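Local coordinates for conserved protein (Methanosarcina mazei, PDB 2NR4) that is of unknown function but binds flavin mononucleotide as a flavoprotein built on a six-stranded antiparallel barrel of the FMN-binding clan, at residues S90-L95 with V168-Y173; L86-T91 with N161-A166; E68-E73 with I125-T130; E54-R59 with V120-I125. One frame throughout, in Å; residues are numbered along the deposited sequence.

Contact 1 (S90-L95 with V168-Y173). With FMN (flavin mononucleotide), chain C.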
# COMPACT_ATOMS: atom_id res chain seq x y z
N SER A 90 5.98 -6.67 15.12
CA SER A 90 6.35 -5.48 15.89
C SER A 90 5.17 -4.93 16.70
O SER A 90 5.34 -4.20 17.67
CB SER A 90 6.95 -4.41 15.01
OG SER A 90 5.96 -3.91 14.15
N THR A 91 3.95 -5.25 16.29
CA THR A 91 2.79 -4.77 17.04
C THR A 91 2.55 -5.56 18.30
O THR A 91 2.27 -4.99 19.35
CB THR A 91 1.48 -4.84 16.20
OG1 THR A 91 1.63 -4.05 15.04
CG2 THR A 91 0.26 -4.38 17.02
N PHE A 92 2.63 -6.88 18.20
CA PHE A 92 2.18 -7.77 19.27
C PHE A 92 3.30 -8.47 20.00
O PHE A 92 3.04 -9.23 20.95
CB PHE A 92 1.21 -8.82 18.72
CG PHE A 92 -0.06 -8.24 18.19
CD1 PHE A 92 -1.01 -7.68 19.05
CD2 PHE A 92 -0.31 -8.21 16.83
CE1 PHE A 92 -2.19 -7.10 18.55
CE2 PHE A 92 -1.46 -7.63 16.33
CZ PHE A 92 -2.39 -7.10 17.19
N SER A 93 4.53 -8.22 19.57
CA SER A 93 5.70 -8.90 20.15
C SER A 93 6.86 -7.94 20.31
O SER A 93 6.73 -6.76 20.07
CB SER A 93 6.16 -10.06 19.27
OG SER A 93 5.10 -10.96 19.00
N ASP A 94 7.97 -8.49 20.78
CA ASP A 94 9.23 -7.77 20.86
C ASP A 94 10.11 -8.34 19.75
O ASP A 94 10.36 -9.55 19.69
CB ASP A 94 9.91 -8.01 22.22
CG ASP A 94 9.02 -7.66 23.42
OD1 ASP A 94 9.25 -6.59 24.03
OD2 ASP A 94 8.12 -8.45 23.77
N LEU A 95 10.60 -7.48 18.86
CA LEU A 95 11.59 -7.94 17.90
C LEU A 95 12.87 -8.16 18.70
O LEU A 95 13.15 -7.44 19.65
CB LEU A 95 11.82 -6.93 16.79
CG LEU A 95 10.68 -6.52 15.85
CD1 LEU A 95 11.26 -5.86 14.61
CD2 LEU A 95 9.81 -7.69 15.43
N VAL A 168 -4.84 -2.75 13.48
CA VAL A 168 -5.45 -1.62 14.19
C VAL A 168 -6.63 -2.13 15.04
O VAL A 168 -6.69 -1.92 16.28
CB VAL A 168 -5.85 -0.47 13.22
CG1 VAL A 168 -6.43 0.75 13.99
CG2 VAL A 168 -4.64 -0.03 12.46
N HIS A 169 -7.54 -2.84 14.40
CA HIS A 169 -8.72 -3.34 15.13
C HIS A 169 -8.38 -4.33 16.25
O HIS A 169 -9.01 -4.31 17.31
CB HIS A 169 -9.77 -3.87 14.15
CG HIS A 169 -10.27 -2.81 13.23
ND1 HIS A 169 -10.68 -1.57 13.67
CD2 HIS A 169 -10.39 -2.78 11.88
CE1 HIS A 169 -11.06 -0.84 12.64
NE2 HIS A 169 -10.87 -1.54 11.54
N ALA A 170 -7.39 -5.19 16.03
CA ALA A 170 -6.93 -6.07 17.08
C ALA A 170 -6.43 -5.31 18.30
O ALA A 170 -6.69 -5.74 19.43
CB ALA A 170 -5.86 -7.07 16.55
N THR A 171 -5.70 -4.20 18.12
CA THR A 171 -5.26 -3.42 19.27
C THR A 171 -6.44 -2.77 20.00
O THR A 171 -6.43 -2.61 21.24
CB THR A 171 -4.18 -2.33 18.93
OG1 THR A 171 -4.75 -1.29 18.14
CG2 THR A 171 -2.96 -2.92 18.21
N ARG A 172 -7.45 -2.40 19.22
CA ARG A 172 -8.67 -1.83 19.78
C ARG A 172 -9.50 -2.86 20.53
O ARG A 172 -10.11 -2.52 21.56
CB ARG A 172 -9.48 -1.14 18.71
CG ARG A 172 -8.87 0.19 18.41
CD ARG A 172 -9.50 0.79 17.22
NE ARG A 172 -8.86 2.05 16.90
CZ ARG A 172 -9.08 2.71 15.77
NH1 ARG A 172 -9.92 2.23 14.86
NH2 ARG A 172 -8.45 3.85 15.56
N TYR A 173 -9.51 -4.10 20.03
CA TYR A 173 -10.14 -5.19 20.73
C TYR A 173 -9.49 -5.46 22.09
O TYR A 173 -10.17 -5.86 23.04
CB TYR A 173 -10.14 -6.47 19.91
CG TYR A 173 -10.78 -7.59 20.69
CD1 TYR A 173 -12.16 -7.62 20.87
CD2 TYR A 173 -10.00 -8.57 21.30
CE1 TYR A 173 -12.76 -8.63 21.62
CE2 TYR A 173 -10.59 -9.58 22.06
CZ TYR A 173 -11.96 -9.60 22.21
OH TYR A 173 -12.54 -10.60 22.94
N1 FMN C . 0.56 4.03 18.19
C2 FMN C . 0.89 5.35 18.42
O2 FMN C . 1.12 5.70 19.57
N3 FMN C . 0.92 6.25 17.38
C4 FMN C . 0.65 5.84 16.08
O4 FMN C . 0.88 6.57 15.13
C4A FMN C . 0.33 4.50 15.84
N5 FMN C . 0.04 4.07 14.56
C5A FMN C . -0.25 2.73 14.31
C6 FMN C . -0.52 2.31 13.00
C7 FMN C . -0.82 0.98 12.74
C7M FMN C . -1.17 0.58 11.34
C8 FMN C . -0.87 0.06 13.82
C8M FMN C . -1.02 -1.39 13.59
C9 FMN C . -0.61 0.48 15.13
C9A FMN C . -0.29 1.83 15.37
N10 FMN C . -0.01 2.28 16.67
C10 FMN C . 0.29 3.60 16.90
C1' FMN C . -0.20 1.35 17.84
C2' FMN C . 1.16 0.80 18.23
O2' FMN C . 1.80 0.26 17.11
C3' FMN C . 0.94 -0.32 19.22
O3' FMN C . 0.32 0.21 20.38
C4' FMN C . 2.25 -1.03 19.56
O4' FMN C . 1.88 -2.20 20.24
C5' FMN C . 3.18 -0.17 20.43
O5' FMN C . 4.20 -0.96 21.00
P FMN C . 5.44 -0.39 21.88
O1P FMN C . 4.97 -0.46 23.34
O2P FMN C . 5.67 1.09 21.51
O3P FMN C . 6.62 -1.34 21.67
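Thr91 and Phe92 meet Ala170 and Thr171 in an apolar helix-helix contact, where the last turn of helix 84-92 of the FMN-binding barrel domain faces the long helix 158-176, the first of the three helices that follow the barrel strands. The two threonines touch methyl to methyl, Thr91 CG2 lying 3.7 Å from Thr171 CG2, with the side chains crossing at about a right angle. Beside them the Phe92 ring reaches over with its far end, and CZ comes within 3.5 Å of Ala170 CB. Thr91 CG2 also covers one face of that ring, 3.6 Å above its centre, so the neighbour in sequence steadies the aromatic group. In Thr171, OG1 sits between the backbone N and the carbonyl carbon (chi1 69°) and is turned back to the helix, where it bonds to Val168 O at 2.8 Å; this leaves CG2 to face Thr91. A serine here would probably keep that bond but leave the methyl of Thr91 without its mate and open a gap between the helices. Ile207 of helix 198-210 packs on both Phe92 and Ala170. Both segments touch the flavin: Val168 CG2 lies 3.7 Å from FMN C7M, and FMN O4' donates a 3.0 Å hydrogen bond to Thr91 O.

Contact 2 (L86-T91 with N161-A166). With FMN (flavin mononucleotide), chain C.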
# COMPACT_ATOMS: atom_id res chain seq x y z
N LEU A 86 6.41 -8.60 9.62
CA LEU A 86 7.13 -7.67 10.51
C LEU A 86 6.22 -6.63 11.15
O LEU A 86 6.34 -6.31 12.35
CB LEU A 86 8.29 -7.04 9.74
CG LEU A 86 9.59 -6.56 10.38
CD1 LEU A 86 10.13 -7.54 11.46
CD2 LEU A 86 10.58 -6.39 9.25
N PHE A 87 5.25 -6.11 10.40
CA PHE A 87 4.25 -5.28 11.03
C PHE A 87 3.52 -5.89 12.20
O PHE A 87 3.28 -5.25 13.23
CB PHE A 87 3.16 -4.83 10.00
CG PHE A 87 3.33 -3.44 9.54
CD1 PHE A 87 2.78 -2.39 10.27
CD2 PHE A 87 4.03 -3.16 8.39
CE1 PHE A 87 2.93 -1.11 9.85
CE2 PHE A 87 4.18 -1.87 7.98
CZ PHE A 87 3.64 -0.85 8.73
N VAL A 88 3.08 -7.14 12.03
CA VAL A 88 2.28 -7.76 13.04
C VAL A 88 3.20 -8.14 14.20
O VAL A 88 2.86 -7.93 15.34
CB VAL A 88 1.51 -8.97 12.50
CG1 VAL A 88 0.82 -9.74 13.61
CG2 VAL A 88 0.44 -8.52 11.46
N ARG A 89 4.37 -8.67 13.89
CA ARG A 89 5.33 -9.03 14.96
C ARG A 89 5.72 -7.81 15.78
O ARG A 89 5.80 -7.88 17.01
CB ARG A 89 6.57 -9.66 14.36
CG ARG A 89 6.32 -11.08 13.80
CD ARG A 89 7.61 -11.79 13.45
NE ARG A 89 8.55 -11.74 14.58
CZ ARG A 89 9.79 -11.26 14.52
NH1 ARG A 89 10.31 -10.80 13.39
NH2 ARG A 89 10.52 -11.25 15.64
N SER A 90 5.98 -6.67 15.12
CA SER A 90 6.35 -5.48 15.89
C SER A 90 5.17 -4.93 16.70
O SER A 90 5.34 -4.20 17.67
CB SER A 90 6.95 -4.41 15.01
OG SER A 90 5.96 -3.91 14.15
N THR A 91 3.95 -5.25 16.29
CA THR A 91 2.79 -4.77 17.04
C THR A 91 2.55 -5.56 18.30
O THR A 91 2.27 -4.99 19.35
CB THR A 91 1.48 -4.84 16.20
OG1 THR A 91 1.63 -4.05 15.04
CG2 THR A 91 0.26 -4.38 17.02
N ASN A 161 -3.24 -4.54 2.76
CA ASN A 161 -3.99 -3.46 3.39
C ASN A 161 -4.92 -3.97 4.48
O ASN A 161 -5.11 -3.32 5.51
CB ASN A 161 -4.78 -2.70 2.31
CG ASN A 161 -3.89 -2.05 1.27
OD1 ASN A 161 -2.66 -2.00 1.39
ND2 ASN A 161 -4.52 -1.54 0.20
N ALA A 162 -5.49 -5.16 4.27
CA ALA A 162 -6.39 -5.78 5.25
C ALA A 162 -5.66 -6.19 6.51
O ALA A 162 -6.22 -6.08 7.64
CB ALA A 162 -7.08 -6.97 4.66
N VAL A 163 -4.42 -6.63 6.35
CA VAL A 163 -3.56 -6.95 7.50
C VAL A 163 -3.31 -5.71 8.35
O VAL A 163 -3.44 -5.77 9.57
CB VAL A 163 -2.19 -7.56 7.08
CG1 VAL A 163 -1.23 -7.67 8.33
CG2 VAL A 163 -2.41 -8.94 6.45
N LEU A 164 -3.01 -4.57 7.70
CA LEU A 164 -2.81 -3.30 8.38
C LEU A 164 -4.05 -2.92 9.21
O LEU A 164 -3.95 -2.53 10.39
CB LEU A 164 -2.56 -2.22 7.34
CG LEU A 164 -1.46 -1.22 7.58
CD1 LEU A 164 -0.15 -2.01 7.84
CD2 LEU A 164 -1.31 -0.29 6.31
N GLU A 165 -5.23 -2.97 8.57
CA GLU A 165 -6.47 -2.65 9.26
C GLU A 165 -6.71 -3.61 10.40
O GLU A 165 -7.04 -3.17 11.52
CB GLU A 165 -7.67 -2.65 8.28
CG GLU A 165 -7.57 -1.55 7.21
CD GLU A 165 -7.48 -0.14 7.79
OE1 GLU A 165 -8.25 0.18 8.71
OE2 GLU A 165 -6.60 0.64 7.37
N ALA A 166 -6.52 -4.90 10.15
CA ALA A 166 -6.77 -5.93 11.19
C ALA A 166 -5.90 -5.69 12.42
O ALA A 166 -6.35 -5.93 13.56
CB ALA A 166 -6.54 -7.35 10.64
N1 FMN C . 0.56 4.03 18.19
C2 FMN C . 0.89 5.35 18.42
O2 FMN C . 1.12 5.70 19.57
N3 FMN C . 0.92 6.25 17.38
C4 FMN C . 0.65 5.84 16.08
O4 FMN C . 0.88 6.57 15.13
C4A FMN C . 0.33 4.50 15.84
N5 FMN C . 0.04 4.07 14.56
C5A FMN C . -0.25 2.73 14.31
C6 FMN C . -0.52 2.31 13.00
C7 FMN C . -0.82 0.98 12.74
C7M FMN C . -1.17 0.58 11.34
C8 FMN C . -0.87 0.06 13.82
C8M FMN C . -1.02 -1.39 13.59
C9 FMN C . -0.61 0.48 15.13
C9A FMN C . -0.29 1.83 15.37
N10 FMN C . -0.01 2.28 16.67
C10 FMN C . 0.29 3.60 16.90
C1' FMN C . -0.20 1.35 17.84
C2' FMN C . 1.16 0.80 18.23
O2' FMN C . 1.80 0.26 17.11
C3' FMN C . 0.94 -0.32 19.22
O3' FMN C . 0.32 0.21 20.38
C4' FMN C . 2.25 -1.03 19.56
O4' FMN C . 1.88 -2.20 20.24
C5' FMN C . 3.18 -0.17 20.43
O5' FMN C . 4.20 -0.96 21.00
P FMN C . 5.44 -0.39 21.88
O1P FMN C . 4.97 -0.46 23.34
O2P FMN C . 5.67 1.09 21.51
O3P FMN C . 6.62 -1.34 21.67
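Phe87 turns one face of its ring to Leu164, whose CD1 methyl sits over it in a CH-pi contact, 3.9 Å from the ring centroid and 14° off the ring normal. The methyl is displaced toward the rim, and its nearest ring atoms are CD1 and CE1 on one side, with Phe87 CE1 3.8 Å from Leu164 CD1. Beside this pair, one residue along each helix, Val88 and Val163 cross at about a right angle and touch through single branches, Val88 CG2 at 3.6 Å from Val163 CG1. The Val163 branch lies anti to its backbone N (chi1 171°), which carries it out to the facing helix. All four side chains are buried, and no hydrogen bond links the segments. A serine in place of Phe87 would probably leave Leu164 CD1 without the aromatic face it rests on and take away the surface on which Pro46 packs. The backbone carbonyl of Phe87 accepts the Thr91 hydroxyl, OG1 to O 2.7 Å, which fixes the rotation of a residue at the flavin. Asn161 of the second subunit packs on Leu164. Helix 84-92 of the FMN-binding barrel domain thus packs on helix 158-176 beside the flavin pocket, close to the second subunit.

Contact 3 (E68-E73 with I125-T130)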
# COMPACT_ATOMS: atom_id res chain seq x y z
N GLU A 68 7.84 5.86 26.04
CA GLU A 68 8.82 5.92 27.12
C GLU A 68 10.20 6.26 26.57
O GLU A 68 10.90 7.08 27.14
CB GLU A 68 8.82 4.59 27.91
CG GLU A 68 9.46 4.70 29.31
CD GLU A 68 9.55 3.35 30.03
OE1 GLU A 68 8.92 2.37 29.56
OE2 GLU A 68 10.27 3.29 31.05
N ASN A 69 10.57 5.68 25.42
CA ASN A 69 11.88 5.91 24.85
C ASN A 69 12.02 7.33 24.28
O ASN A 69 13.09 7.95 24.39
CB ASN A 69 12.22 4.87 23.77
CG ASN A 69 12.45 3.47 24.32
OD1 ASN A 69 12.75 3.30 25.50
ND2 ASN A 69 12.34 2.47 23.46
N VAL A 70 10.95 7.84 23.68
CA VAL A 70 10.97 9.20 23.17
C VAL A 70 11.10 10.24 24.30
O VAL A 70 11.91 11.16 24.23
CB VAL A 70 9.76 9.47 22.29
CG1 VAL A 70 9.62 10.96 22.02
CG2 VAL A 70 9.93 8.66 20.96
N LEU A 71 10.31 10.04 25.33
CA LEU A 71 10.41 10.84 26.53
C LEU A 71 11.84 10.91 27.08
O LEU A 71 12.35 12.00 27.30
CB LEU A 71 9.45 10.28 27.58
CG LEU A 71 8.16 11.02 27.87
CD1 LEU A 71 7.32 11.28 26.63
CD2 LEU A 71 7.37 10.20 28.88
N LYS A 72 12.50 9.77 27.27
CA LYS A 72 13.86 9.74 27.80
C LYS A 72 14.94 10.18 26.82
O LYS A 72 15.84 10.94 27.19
CB LYS A 72 14.24 8.35 28.28
CG LYS A 72 15.66 8.33 28.88
CD LYS A 72 16.24 6.93 28.94
CE LYS A 72 17.19 6.81 30.11
NZ LYS A 72 17.48 5.38 30.39
N GLU A 73 14.88 9.66 25.59
CA GLU A 73 15.97 9.78 24.64
C GLU A 73 15.78 10.82 23.57
O GLU A 73 16.75 11.25 22.94
CB GLU A 73 16.25 8.41 24.01
CG GLU A 73 16.72 7.40 25.06
CD GLU A 73 16.90 6.01 24.52
OE1 GLU A 73 16.73 5.79 23.30
OE2 GLU A 73 17.21 5.12 25.34
N ILE A 125 11.38 16.70 18.87
CA ILE A 125 11.43 18.04 19.47
C ILE A 125 10.05 18.53 19.81
O ILE A 125 9.03 17.94 19.36
CB ILE A 125 12.09 19.04 18.51
CG1 ILE A 125 11.21 19.28 17.26
CG2 ILE A 125 13.46 18.55 18.08
CD1 ILE A 125 11.71 20.39 16.30
N ASN A 126 9.98 19.61 20.61
CA ASN A 126 8.69 20.20 20.99
C ASN A 126 7.69 19.17 21.56
O ASN A 126 6.49 19.21 21.27
CB ASN A 126 8.06 20.94 19.82
CG ASN A 126 8.94 22.01 19.26
OD1 ASN A 126 9.70 22.62 20.01
ND2 ASN A 126 8.86 22.26 17.95
N LEU A 127 8.19 18.25 22.37
CA LEU A 127 7.30 17.29 23.03
C LEU A 127 6.20 18.02 23.77
O LEU A 127 6.48 18.92 24.56
CB LEU A 127 8.11 16.40 23.97
CG LEU A 127 8.90 15.27 23.31
CD1 LEU A 127 9.94 15.75 22.29
CD2 LEU A 127 9.59 14.41 24.40
N ARG A 128 4.95 17.66 23.53
CA ARG A 128 3.82 18.33 24.18
C ARG A 128 2.71 17.32 24.34
O ARG A 128 2.45 16.53 23.43
CB ARG A 128 3.32 19.52 23.35
CG ARG A 128 3.01 19.16 21.88
CD ARG A 128 2.95 20.37 20.98
NE ARG A 128 2.69 20.06 19.58
CZ ARG A 128 3.61 19.84 18.64
NH1 ARG A 128 4.90 19.83 18.93
NH2 ARG A 128 3.24 19.61 17.39
N ASN A 129 2.07 17.33 25.51
CA ASN A 129 0.90 16.48 25.70
C ASN A 129 -0.32 17.11 25.08
O ASN A 129 -0.58 18.32 25.25
CB ASN A 129 0.65 16.23 27.17
CG ASN A 129 1.79 15.51 27.85
OD1 ASN A 129 2.11 15.81 28.99
ND2 ASN A 129 2.41 14.56 27.15
N THR A 130 -1.05 16.32 24.32
CA THR A 130 -2.42 16.65 23.96
C THR A 130 -3.30 15.43 24.07
O THR A 130 -3.01 14.39 23.44
CB THR A 130 -2.61 17.34 22.57
OG1 THR A 130 -3.62 16.63 21.83
CG2 THR A 130 -1.32 17.37 21.76
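Leu127 reaches across to Val70 and Leu71 in a small apolar contact between helix 65-73 and the far part of strand 118-130. The touching is done by one methyl, Leu127 CD2. It lies 4.2 Å from Val70 CG1, the two side chains slanting across one another, and 4.5 Å from Leu71 CD1, a looser approach. The Leu127 CG atom stands anti to its own carbonyl carbon (chi1 -79°), and from there CD2 is carried to the helix. The same methyl also meets main-chain atoms, 4.0 Å from Val70 O and 4.2 Å from Leu71 CA, and therefore rests on the helix backbone as much as on its side chains. No hydrogen bond crosses between the segments; the polar bonds run within each segment or to residues outside both. Arg128 NH1 donates to Asn126 O at 2.9 Å, with an N-H...O angle of 140° and the oxygen 20° out of the guanidinium plane. This bond spans the corner that the chain turns at Asn126. Asp137 completes the polar group, its OD2 taking a salt bridge from Arg128 NH1 and a hydrogen bond from Asn126 ND2. Strand 133-145 runs antiparallel beside strand 118-130 and adds Leu134, which packs on Leu71, while Asn69 ND2 of helix 65-73 is hydrogen-bonded to Thr37 OG1 of strand 29-37.

Contact 4 (E54-R59 with V120-I125). With FMN (flavin mononucleotide), chain C.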
# COMPACT_ATOMS: atom_id res chain seq x y z
N GLU A 54 4.62 21.09 6.97
CA GLU A 54 5.78 21.59 7.73
C GLU A 54 6.70 20.43 8.15
O GLU A 54 6.95 19.52 7.34
CB GLU A 54 5.30 22.46 8.89
CG GLU A 54 4.39 23.66 8.43
CD GLU A 54 5.07 24.59 7.40
OE1 GLU A 54 6.26 24.93 7.59
OE2 GLU A 54 4.41 24.97 6.39
N ARG A 55 7.23 20.46 9.38
CA ARG A 55 8.02 19.34 9.84
C ARG A 55 7.07 18.16 10.09
O ARG A 55 5.92 18.37 10.50
CB ARG A 55 8.78 19.64 11.15
CG ARG A 55 9.85 20.75 11.02
CD ARG A 55 10.76 20.81 12.27
NE ARG A 55 11.61 22.02 12.22
CZ ARG A 55 12.76 22.07 11.56
NH1 ARG A 55 13.21 20.99 10.90
NH2 ARG A 55 13.46 23.19 11.52
N PRO A 56 7.55 16.93 9.84
CA PRO A 56 6.74 15.77 10.20
C PRO A 56 6.60 15.71 11.70
O PRO A 56 7.44 16.31 12.42
CB PRO A 56 7.53 14.57 9.72
CG PRO A 56 8.85 15.05 9.28
CD PRO A 56 8.84 16.56 9.22
N PHE A 57 5.56 15.01 12.16
CA PHE A 57 5.35 14.81 13.59
C PHE A 57 4.69 13.47 13.91
O PHE A 57 4.20 12.78 13.01
CB PHE A 57 4.54 15.92 14.22
CG PHE A 57 3.12 16.04 13.72
CD1 PHE A 57 2.07 15.51 14.45
CD2 PHE A 57 2.84 16.78 12.56
CE1 PHE A 57 0.75 15.64 14.00
CE2 PHE A 57 1.52 16.93 12.10
CZ PHE A 57 0.49 16.37 12.82
N VAL A 58 4.73 13.11 15.19
CA VAL A 58 4.14 11.84 15.63
C VAL A 58 3.21 12.10 16.78
O VAL A 58 3.41 13.04 17.54
CB VAL A 58 5.20 10.72 16.05
CG1 VAL A 58 5.93 10.18 14.89
CG2 VAL A 58 6.19 11.22 17.14
N ARG A 59 2.19 11.24 16.91
CA ARG A 59 1.30 11.32 18.05
C ARG A 59 1.45 9.96 18.65
O ARG A 59 1.06 8.96 18.03
CB ARG A 59 -0.17 11.53 17.62
CG ARG A 59 -0.48 12.79 16.85
CD ARG A 59 -2.02 13.12 16.87
NE ARG A 59 -2.35 14.33 16.09
CZ ARG A 59 -2.56 15.54 16.60
NH1 ARG A 59 -2.53 15.75 17.91
NH2 ARG A 59 -2.83 16.57 15.79
N VAL A 120 15.04 6.65 8.49
CA VAL A 120 15.45 8.02 8.82
C VAL A 120 15.55 8.08 10.33
O VAL A 120 14.59 7.74 11.04
CB VAL A 120 14.43 9.09 8.34
CG1 VAL A 120 14.95 10.52 8.65
CG2 VAL A 120 14.13 8.93 6.82
N VAL A 121 16.70 8.51 10.85
CA VAL A 121 16.81 8.79 12.27
C VAL A 121 16.39 10.24 12.54
O VAL A 121 16.94 11.19 11.95
CB VAL A 121 18.27 8.51 12.81
CG1 VAL A 121 18.29 8.77 14.31
CG2 VAL A 121 18.68 7.09 12.49
N PHE A 122 15.45 10.42 13.46
CA PHE A 122 14.98 11.78 13.81
C PHE A 122 15.26 12.13 15.26
O PHE A 122 15.06 11.29 16.15
CB PHE A 122 13.47 11.88 13.68
CG PHE A 122 12.93 11.67 12.28
CD1 PHE A 122 12.86 12.74 11.37
CD2 PHE A 122 12.38 10.43 11.92
CE1 PHE A 122 12.27 12.56 10.09
CE2 PHE A 122 11.83 10.24 10.66
CZ PHE A 122 11.78 11.32 9.74
N GLU A 123 15.64 13.38 15.51
CA GLU A 123 15.52 14.00 16.83
C GLU A 123 14.06 14.43 17.00
O GLU A 123 13.49 15.08 16.13
CB GLU A 123 16.44 15.24 16.95
CG GLU A 123 16.18 15.98 18.28
CD GLU A 123 17.23 17.06 18.57
OE1 GLU A 123 18.13 17.25 17.72
OE2 GLU A 123 17.11 17.70 19.66
N CYS A 124 13.45 14.03 18.11
CA CYS A 124 12.11 14.45 18.50
C CYS A 124 12.19 15.74 19.29
O CYS A 124 12.95 15.85 20.29
CB CYS A 124 11.50 13.39 19.42
SG CYS A 124 11.39 11.76 18.65
N ILE A 125 11.38 16.70 18.87
CA ILE A 125 11.43 18.04 19.47
C ILE A 125 10.05 18.53 19.81
O ILE A 125 9.03 17.94 19.36
CB ILE A 125 12.09 19.04 18.51
CG1 ILE A 125 11.21 19.28 17.26
CG2 ILE A 125 13.46 18.55 18.08
CD1 ILE A 125 11.71 20.39 16.30
N1 FMN C . 0.56 4.03 18.19
C2 FMN C . 0.89 5.35 18.42
O2 FMN C . 1.12 5.70 19.57
N3 FMN C . 0.92 6.25 17.38
C4 FMN C . 0.65 5.84 16.08
O4 FMN C . 0.88 6.57 15.13
C4A FMN C . 0.33 4.50 15.84
N5 FMN C . 0.04 4.07 14.56
C5A FMN C . -0.25 2.73 14.31
C6 FMN C . -0.52 2.31 13.00
C7 FMN C . -0.82 0.98 12.74
C7M FMN C . -1.17 0.58 11.34
C8 FMN C . -0.87 0.06 13.82
C8M FMN C . -1.02 -1.39 13.59
C9 FMN C . -0.61 0.48 15.13
C9A FMN C . -0.29 1.83 15.37
N10 FMN C . -0.01 2.28 16.67
C10 FMN C . 0.29 3.60 16.90
C1' FMN C . -0.20 1.35 17.84
C2' FMN C . 1.16 0.80 18.23
O2' FMN C . 1.80 0.26 17.11
C3' FMN C . 0.94 -0.32 19.22
O3' FMN C . 0.32 0.21 20.38
C4' FMN C . 2.25 -1.03 19.56
O4' FMN C . 1.88 -2.20 20.24
C5' FMN C . 3.18 -0.17 20.43
O5' FMN C . 4.20 -0.96 21.00
P FMN C . 5.44 -0.39 21.88
O1P FMN C . 4.97 -0.46 23.34
O2P FMN C . 5.67 1.09 21.51
O3P FMN C . 6.62 -1.34 21.67
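Pro56 and Arg55 pack against Phe122 and Ile125 in a sparse apolar contact within the six-stranded antiparallel barrel, between two strands that are not neighbours in the sheet: strand 57-61 with the residues leading into it, and strand 118-130. Strand 133-145 lies between them in the sheet order. In the first shell, Pro56 CG comes within 4.3 Å of Phe122 CE1, approaching the ring obliquely. At the more exposed end, Arg55 CD lies 4.2 Å from Ile125 CD1, and the two side chains cross at about a right angle. Arg55 runs extended from CG to NE, and it is its CD methylene, not a guanidinium nitrogen, that comes nearest to the isoleucine. Ile125 CG1 stands between its backbone N and carbonyl carbon (chi1 67°), from where CD1 is directed to Arg55.

The next shell sets these groups in place. Val120 CG1 covers one face of the Phe122 ring, 3.4 Å above its plane and offset toward the rim, while Leu138 of strand 133-145 packs on the same residue. Backbone hydrogen bonds of Pro56 with Leu138 and of Val58 with Ala136 tie the first segment to strand 133-145, and Val139 of that strand packs on Ile125. On the other flank Ile49 of strand 43-51 packs on Pro56. Further along strand 57-61 the segment reaches the cofactor through its backbone: the N3-H of the FMN isoalloxazine donates to Arg59 O at 2.8 Å, with an N-H...O angle of 164°.

Overall arrangement
Contacts 1 and 2 are successive parts of one interface between helices 84-92 and 158-176; their centres lie about 8 Å apart and they share Ser90 and Thr91. Contacts 3 and 4 both involve barrel strand 118-130, which in contact 3 meets helix 65-73; their centres are about 11 Å apart, they share Ile125, and they meet where Val70 CG1 packs 3.9 Å from Cys124 SG. Contact 4 is about 23 Å, centre to centre, from contact 1 and on the opposite side of the chain's centre, yet the FMN reaches both: its ribityl chain bonds to Thr91 and its ring to Arg59. Contact 3 stands back from the cofactor, the Val70 side chain being about 9 Å from it.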